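Glycosyl hydrolases family 31 family protein (Aspergillus niger, PDB 6DRU) catalyses the hydrolytic release of alpha-xylose from the non-reducing terminal glucose of xyloglucan oligosaccharides. Local coordinates at residues V491-T494 against L495-V499; V542-L545 against A546-F550. One frame throughout, in Å; residues are numbered along the deposited sequence.

Interaction 1: residues V491-T494 against L495-V499; sequences VWDT and LAVQV. With NAG (2-acetamido-2-deoxy-beta-D-glucopyranose), chain E.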
ATOM      1  N   VAL A 491       1.854 -41.685 -14.997  1.00 60.30           N
ATOM      2  CA  VAL A 491       2.926 -42.011 -15.928  1.00 57.41           C
ATOM      3  C   VAL A 491       4.122 -42.506 -15.125  1.00 65.19           C
ATOM      4  O   VAL A 491       4.160 -42.411 -13.897  1.00 56.30           O
ATOM      5  CB  VAL A 491       3.333 -40.812 -16.811  1.00 57.37           C
ATOM      6  CG1 VAL A 491       2.241 -40.496 -17.819  1.00 52.94           C
ATOM      7  CG2 VAL A 491       3.645 -39.598 -15.951  1.00 61.72           C
ATOM      8  N   TRP A 492       5.113 -43.040 -15.845  1.00 72.49           N
ATOM      9  CA  TRP A 492       6.264 -43.651 -15.185  1.00 67.75           C
ATOM     10  C   TRP A 492       7.121 -42.614 -14.472  1.00 63.35           C
ATOM     11  O   TRP A 492       7.586 -42.855 -13.351  1.00 66.77           O
ATOM     12  CB  TRP A 492       7.096 -44.437 -16.196  1.00 68.91           C
ATOM     13  CG  TRP A 492       6.492 -45.752 -16.550  1.00 62.93           C
ATOM     14  CD1 TRP A 492       5.793 -46.059 -17.679  1.00 69.60           C
ATOM     15  CD2 TRP A 492       6.523 -46.946 -15.760  1.00 60.02           C
ATOM     16  NE1 TRP A 492       5.390 -47.373 -17.644  1.00 73.20           N
ATOM     17  CE2 TRP A 492       5.825 -47.939 -16.475  1.00 62.38           C
ATOM     18  CE3 TRP A 492       7.077 -47.274 -14.517  1.00 61.86           C
ATOM     19  CZ2 TRP A 492       5.666 -49.235 -15.990  1.00 64.07           C
ATOM     20  CZ3 TRP A 492       6.916 -48.560 -14.037  1.00 64.19           C
ATOM     21  CH2 TRP A 492       6.218 -49.525 -14.772  1.00 68.24           C
ATOM     22  N   ASP A 493       7.345 -41.459 -15.102  1.00 53.32           N
ATOM     23  CA  ASP A 493       8.203 -40.445 -14.500  1.00 60.18           C
ATOM     24  C   ASP A 493       7.650 -39.961 -13.166  1.00 63.32           C
ATOM     25  O   ASP A 493       8.422 -39.634 -12.257  1.00 58.66           O
ATOM     26  CB  ASP A 493       8.383 -39.269 -15.461  1.00 61.64           C
ATOM     27  CG  ASP A 493       9.374 -38.241 -14.947  1.00 82.50           C
ATOM     28  OD1 ASP A 493      10.424 -38.641 -14.398  1.00 80.95           O
ATOM     29  OD2 ASP A 493       9.104 -37.030 -15.094  1.00 85.73           O
ATOM     30  N   THR A 494       6.323 -39.914 -13.028  1.00 62.42           N
ATOM     31  CA  THR A 494       5.722 -39.450 -11.783  1.00 61.67           C
ATOM     32  C   THR A 494       6.054 -40.381 -10.624  1.00 64.25           C
ATOM     33  O   THR A 494       6.325 -39.924  -9.507  1.00 62.32           O
ATOM     34  CB  THR A 494       4.210 -39.320 -11.950  1.00 54.11           C
ATOM     35  OG1 THR A 494       3.916 -38.317 -12.929  1.00 58.62           O
ATOM     36  CG2 THR A 494       3.559 -38.944 -10.638  1.00 52.41           C
ATOM     37  N   LEU A 495       6.041 -41.691 -10.871  1.00 64.21           N
ATOM     38  CA  LEU A 495       6.341 -42.639  -9.803  1.00 62.93           C
ATOM     39  C   LEU A 495       7.745 -42.429  -9.249  1.00 62.13           C
ATOM     40  O   LEU A 495       7.970 -42.602  -8.047  1.00 58.45           O
ATOM     41  CB  LEU A 495       6.170 -44.068 -10.317  1.00 55.65           C
ATOM     42  CG  LEU A 495       6.758 -45.206  -9.481  1.00 59.42           C
ATOM     43  CD1 LEU A 495       5.971 -45.384  -8.200  1.00 61.08           C
ATOM     44  CD2 LEU A 495       6.778 -46.495 -10.282  1.00 71.21           C
ATOM     45  N   ALA A 496       8.693 -42.032 -10.104  1.00 62.67           N
ATOM     46  CA  ALA A 496      10.058 -41.809  -9.644  1.00 66.10           C
ATOM     47  C   ALA A 496      10.182 -40.547  -8.798  1.00 67.98           C
ATOM     48  O   ALA A 496      10.994 -40.506  -7.865  1.00 65.11           O
ATOM     49  CB  ALA A 496      11.008 -41.736 -10.840  1.00 54.53           C
ATOM     50  N   VAL A 497       9.398 -39.509  -9.101  1.00 70.33           N
ATOM     51  CA  VAL A 497       9.537 -38.254  -8.370  1.00 70.58           C
ATOM     52  C   VAL A 497       8.837 -38.293  -7.015  1.00 66.12           C
ATOM     53  O   VAL A 497       9.205 -37.525  -6.119  1.00 65.51           O
ATOM     54  CB  VAL A 497       9.037 -37.062  -9.205  1.00 57.72           C
ATOM     55  CG1 VAL A 497       9.643 -37.104 -10.601  1.00 55.66           C
ATOM     56  CG2 VAL A 497       7.527 -37.034  -9.272  1.00 58.92           C
ATOM     57  N   GLN A 498       7.834 -39.159  -6.841  1.00 58.99           N
ATOM     58  CA  GLN A 498       7.103 -39.197  -5.578  1.00 57.92           C
ATOM     59  C   GLN A 498       7.999 -39.609  -4.419  1.00 66.27           C
ATOM     60  O   GLN A 498       7.760 -39.200  -3.278  1.00 67.47           O
ATOM     61  CB  GLN A 498       5.915 -40.155  -5.675  1.00 62.91           C
ATOM     62  CG  GLN A 498       4.872 -39.760  -6.698  1.00 62.67           C
ATOM     63  CD  GLN A 498       4.502 -38.296  -6.608  1.00 73.00           C
ATOM     64  OE1 GLN A 498       3.969 -37.841  -5.598  1.00 82.74           O
ATOM     65  NE2 GLN A 498       4.781 -37.548  -7.668  1.00 73.38           N
ATOM     66  N   VAL A 499       9.025 -40.419  -4.688  1.00 66.63           N
ATOM     67  CA  VAL A 499       9.887 -40.916  -3.618  1.00 67.43           C
ATOM     68  C   VAL A 499      10.620 -39.761  -2.946  1.00 66.26           C
ATOM     69  O   VAL A 499      10.645 -39.651  -1.715  1.00 63.52           O
ATOM     70  CB  VAL A 499      10.871 -41.967  -4.163  1.00 70.09           C
ATOM     71  CG1 VAL A 499      11.685 -42.566  -3.026  1.00 66.43           C
ATOM     72  CG2 VAL A 499      10.123 -43.046  -4.924  1.00 65.80           C
TER
HETATM   73  C1  NAG E   2      13.935 -37.195 -15.623  1.00 71.97           C
HETATM   74  C2  NAG E   2      14.238 -35.898 -16.343  1.00 67.70           C
HETATM   75  C3  NAG E   2      13.050 -35.343 -17.038  1.00 68.21           C
HETATM   76  C4  NAG E   2      12.359 -36.401 -17.870  1.00 67.95           C
HETATM   77  C5  NAG E   2      12.090 -37.630 -17.033  1.00 69.52           C
HETATM   78  C6  NAG E   2      11.469 -38.710 -17.894  1.00 77.51           C
HETATM   79  C7  NAG E   2      16.064 -34.512 -15.433  1.00 77.39           C
HETATM   80  C8  NAG E   2      16.553 -33.492 -14.427  1.00 73.75           C
HETATM   81  N2  NAG E   2      14.713 -34.943 -15.404  1.00 83.67           N
HETATM   82  O3  NAG E   2      13.446 -34.242 -17.824  1.00 64.57           O
HETATM   83  O4  NAG E   2      11.137 -35.891 -18.345  1.00 65.05           O
HETATM   84  O5  NAG E   2      13.299 -38.099 -16.492  1.00 77.60           O
HETATM   85  O6  NAG E   2      12.347 -39.034 -18.950  1.00 97.75           O
HETATM   86  O7  NAG E   2      16.826 -34.964 -16.264  1.00 70.77           O
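Thr494 O takes the backbone N of Gln498 at 3.2 Å, nearly in line with the carbonyl, while weak bonds to Asp493 O from Ala496 N and Val497 N, and to Trp492 O from Leu495 N, mark the tight first turn of a helix whose N-cap position is Val491. Gln498 returns to the same carbonyl with its side chain: a bend at chi2 (-47°) folds the chain back, and NE2 makes a weak bond to Thr494 O at 3.4 Å. Glutamine suits the place because its flexible chain carries both a donor and an acceptor: while NE2 turns back, OE1 is hydrogen-bonded to Ser485 OG. Thr494 lies alongside, its methyl CG2 at 3.5 Å from Gln498 NE2, whereas its hydroxyl pairs with Thr489 OG1. This helix, 492-508, is the crossover of a beta-alpha-beta unit of the family 31 TIM barrel, between parallel strands 481-484 and 513-514. On the face turned to helix 535-548, Trp492 CZ3 meets Leu495 CD2 obliquely at 4.3 Å, two bulky apolar groups suited to a buried interface. Asp493, only partly exposed, has CG anti to its own N (chi1 -175°), which carries the carboxylate out to a protein-attached glycan; OD1 approaches C5 of the N-acetylglucosamine at 3.3 Å. The branched Val497 packs over the backbone of this turn, its CG1 3.3 Å from Asp493 O.

Interaction 2: residues V542-L545 against A546-F550; sequences VRWL and AWTTF
Trp544 and Trp547, three residues apart on one helix, lie side by side and point the same way. From CB the Trp544 side chain leaves with CG anti to the backbone N (chi1 -151°), which brings the five-membered ring alongside its neighbour. CD1 comes within 4.0 Å of Trp547 CE3, meeting that ring at its edge and in its plane. NE1, the next atom round, is 3.9 Å from the same CE3. The two planes are inclined at 40°, an oblique meeting of two large, buried rings. The six-membered ring of Trp544 lies on the side remote from Trp547 and heads for helix 492-508. Both tryptophans belong to helix 535-548, which packs beside that helix within the family 31 TIM-barrel domain; the other flank, with Val542 and Ala546, meets helix 582-594. There the small methyl of Ala546 packs on Tyr588. Ala546 N bonds to Val542 O, and Thr548 N to Trp544 O at 3.2 Å, in the carbonyl plane. The hydroxyl of Thr548 turns back one residue less: chi1 of 67° places OG1 between its own N and carbonyl carbon, from where it donates to Leu545 O at 2.7 Å, tilted from the carbonyl plane. Leu545 CD2 lies 3.6 Å from Thr548 OG1, and both side chains also touch Met554 of strand 554-555. Thr549, with a different chi1, also donates from OG1 to a carbonyl three residues back, Ala546 O, from above its plane; Thr549 N comes from the same face. A threonine suits either place, since its hydroxyl satisfies a carbonyl near the end of a helix while its methyl can face apolar neighbours. Trp547 NE1 finds its partner in Tyr643 OH.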
ATOM      1  N   VAL A 542       0.828 -52.025 -11.156  1.00 65.18           N
ATOM      2  CA  VAL A 542       1.335 -53.100 -10.307  1.00 60.18           C
ATOM      3  C   VAL A 542       2.680 -52.713  -9.704  1.00 62.79           C
ATOM      4  O   VAL A 542       2.961 -53.009  -8.537  1.00 57.22           O
ATOM      5  CB  VAL A 542       1.413 -54.414 -11.104  1.00 60.19           C
ATOM      6  CG1 VAL A 542       2.178 -55.469 -10.323  1.00 62.81           C
ATOM      7  CG2 VAL A 542       0.012 -54.911 -11.427  1.00 56.27           C
ATOM      8  N   ARG A 543       3.526 -52.032 -10.482  1.00 59.76           N
ATOM      9  CA  ARG A 543       4.761 -51.489  -9.925  1.00 60.15           C
ATOM     10  C   ARG A 543       4.465 -50.468  -8.835  1.00 67.31           C
ATOM     11  O   ARG A 543       5.113 -50.461  -7.781  1.00 66.56           O
ATOM     12  CB  ARG A 543       5.603 -50.855 -11.032  1.00 68.72           C
ATOM     13  CG  ARG A 543       6.111 -51.825 -12.085  1.00 66.15           C
ATOM     14  CD  ARG A 543       7.112 -52.802 -11.500  1.00 61.93           C
ATOM     15  NE  ARG A 543       7.880 -53.472 -12.542  1.00 66.57           N
ATOM     16  CZ  ARG A 543       8.816 -54.385 -12.308  1.00 68.39           C
ATOM     17  NH1 ARG A 543       9.103 -54.738 -11.062  1.00 67.39           N
ATOM     18  NH2 ARG A 543       9.468 -54.943 -13.319  1.00 59.53           N
ATOM     19  N   TRP A 544       3.480 -49.598  -9.072  1.00 69.57           N
ATOM     20  CA  TRP A 544       3.150 -48.546  -8.116  1.00 61.08           C
ATOM     21  C   TRP A 544       2.508 -49.124  -6.859  1.00 59.38           C
ATOM     22  O   TRP A 544       2.877 -48.758  -5.738  1.00 59.25           O
ATOM     23  CB  TRP A 544       2.225 -47.528  -8.785  1.00 61.10           C
ATOM     24  CG  TRP A 544       2.340 -46.131  -8.263  1.00 59.89           C
ATOM     25  CD1 TRP A 544       2.488 -45.746  -6.963  1.00 66.89           C
ATOM     26  CD2 TRP A 544       2.308 -44.926  -9.037  1.00 59.58           C
ATOM     27  NE1 TRP A 544       2.551 -44.376  -6.879  1.00 62.59           N
ATOM     28  CE2 TRP A 544       2.443 -43.849  -8.140  1.00 63.02           C
ATOM     29  CE3 TRP A 544       2.179 -44.653 -10.403  1.00 61.93           C
ATOM     30  CZ2 TRP A 544       2.453 -42.522  -8.563  1.00 72.03           C
ATOM     31  CZ3 TRP A 544       2.188 -43.336 -10.821  1.00 62.65           C
ATOM     32  CH2 TRP A 544       2.325 -42.288  -9.905  1.00 63.22           C
ATOM     33  N   LEU A 545       1.534 -50.023  -7.033  1.00 65.15           N
ATOM     34  CA  LEU A 545       0.862 -50.633  -5.888  1.00 53.34           C
ATOM     35  C   LEU A 545       1.843 -51.404  -5.015  1.00 59.72           C
ATOM     36  O   LEU A 545       1.702 -51.433  -3.787  1.00 62.04           O
ATOM     37  CB  LEU A 545      -0.264 -51.548  -6.380  1.00 56.03           C
ATOM     38  CG  LEU A 545      -1.313 -52.078  -5.396  1.00 56.33           C
ATOM     39  CD1 LEU A 545      -0.831 -53.317  -4.650  1.00 56.19           C
ATOM     40  CD2 LEU A 545      -1.725 -50.990  -4.416  1.00 60.26           C
ATOM     41  N   ALA A 546       2.842 -52.039  -5.631  1.00 66.58           N
ATOM     42  CA  ALA A 546       3.845 -52.763  -4.859  1.00 64.54           C
ATOM     43  C   ALA A 546       4.644 -51.820  -3.968  1.00 67.73           C
ATOM     44  O   ALA A 546       5.000 -52.172  -2.838  1.00 64.13           O
ATOM     45  CB  ALA A 546       4.774 -53.534  -5.797  1.00 55.25           C
ATOM     46  N   TRP A 547       4.930 -50.611  -4.461  1.00 62.87           N
ATOM     47  CA  TRP A 547       5.703 -49.655  -3.675  1.00 58.32           C
ATOM     48  C   TRP A 547       4.929 -49.186  -2.451  1.00 69.25           C
ATOM     49  O   TRP A 547       5.510 -49.000  -1.375  1.00 66.94           O
ATOM     50  CB  TRP A 547       6.105 -48.465  -4.544  1.00 57.08           C
ATOM     51  CG  TRP A 547       6.786 -47.374  -3.778  1.00 61.12           C
ATOM     52  CD1 TRP A 547       7.749 -47.521  -2.822  1.00 68.52           C
ATOM     53  CD2 TRP A 547       6.550 -45.966  -3.896  1.00 59.87           C
ATOM     54  NE1 TRP A 547       8.132 -46.292  -2.341  1.00 66.31           N
ATOM     55  CE2 TRP A 547       7.409 -45.321  -2.984  1.00 67.72           C
ATOM     56  CE3 TRP A 547       5.697 -45.190  -4.684  1.00 57.25           C
ATOM     57  CZ2 TRP A 547       7.438 -43.937  -2.839  1.00 63.49           C
ATOM     58  CZ3 TRP A 547       5.728 -43.816  -4.540  1.00 70.43           C
ATOM     59  CH2 TRP A 547       6.593 -43.203  -3.626  1.00 71.32           C
ATOM     60  N   THR A 548       3.615 -48.986  -2.593  1.00 59.87           N
ATOM     61  CA  THR A 548       2.814 -48.499  -1.476  1.00 61.62           C
ATOM     62  C   THR A 548       2.794 -49.478  -0.310  1.00 64.58           C
ATOM     63  O   THR A 548       2.459 -49.079   0.810  1.00 73.39           O
ATOM     64  CB  THR A 548       1.386 -48.212  -1.938  1.00 60.22           C
ATOM     65  OG1 THR A 548       0.738 -49.442  -2.289  1.00 64.33           O
ATOM     66  CG2 THR A 548       1.398 -47.291  -3.146  1.00 55.69           C
ATOM     67  N   THR A 549       3.139 -50.747  -0.546  1.00 66.87           N
ATOM     68  CA  THR A 549       3.279 -51.691   0.558  1.00 70.33           C
ATOM     69  C   THR A 549       4.363 -51.247   1.531  1.00 63.75           C
ATOM     70  O   THR A 549       4.241 -51.465   2.741  1.00 68.11           O
ATOM     71  CB  THR A 549       3.595 -53.088   0.023  1.00 63.49           C
ATOM     72  OG1 THR A 549       2.742 -53.381  -1.092  1.00 70.47           O
ATOM     73  CG2 THR A 549       3.382 -54.137   1.110  1.00 51.56           C
ATOM     74  N   PHE A 550       5.421 -50.619   1.023  1.00 57.60           N
ATOM     75  CA  PHE A 550       6.536 -50.190   1.855  1.00 65.90           C
ATOM     76  C   PHE A 550       6.533 -48.673   2.010  1.00 66.05           C
ATOM     77  O   PHE A 550       7.553 -48.010   1.798  1.00 62.39           O
ATOM     78  CB  PHE A 550       7.852 -50.693   1.261  1.00 69.03           C
ATOM     79  CG  PHE A 550       7.881 -52.180   1.054  1.00 67.80           C
ATOM     80  CD1 PHE A 550       8.302 -53.025   2.067  1.00 66.09           C
ATOM     81  CD2 PHE A 550       7.469 -52.735  -0.148  1.00 68.77           C
ATOM     82  CE1 PHE A 550       8.321 -54.392   1.884  1.00 58.67           C
ATOM     83  CE2 PHE A 550       7.486 -54.102  -0.338  1.00 64.00           C
ATOM     84  CZ  PHE A 550       7.913 -54.933   0.680  1.00 57.77           C
TER

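Overall arrangement
Interactions 1 and 2 lie on two neighbouring helices, 492-508 and 535-548, with centres 12 Å apart, and their side chains mesh directly. Leu495 CD1 packs on Trp547 CE3 at 3.5 Å, Val499 CG2 meets Trp547 CZ2 at 3.5 Å, Trp492 CH2 rests on Arg543 CG at 3.5 Å, and Thr494 CG2 approaches Trp544 CH2 at 3.6 Å. Trp544, Trp547 and the aliphatic part of Arg543 thus supply the surface against which the first turns of 491-499 settle. Asp487, the proton donor, lies just before helix 492-508: its side chain is about 9 Å from that of Gln498 and about 11 Å from that of Trp544.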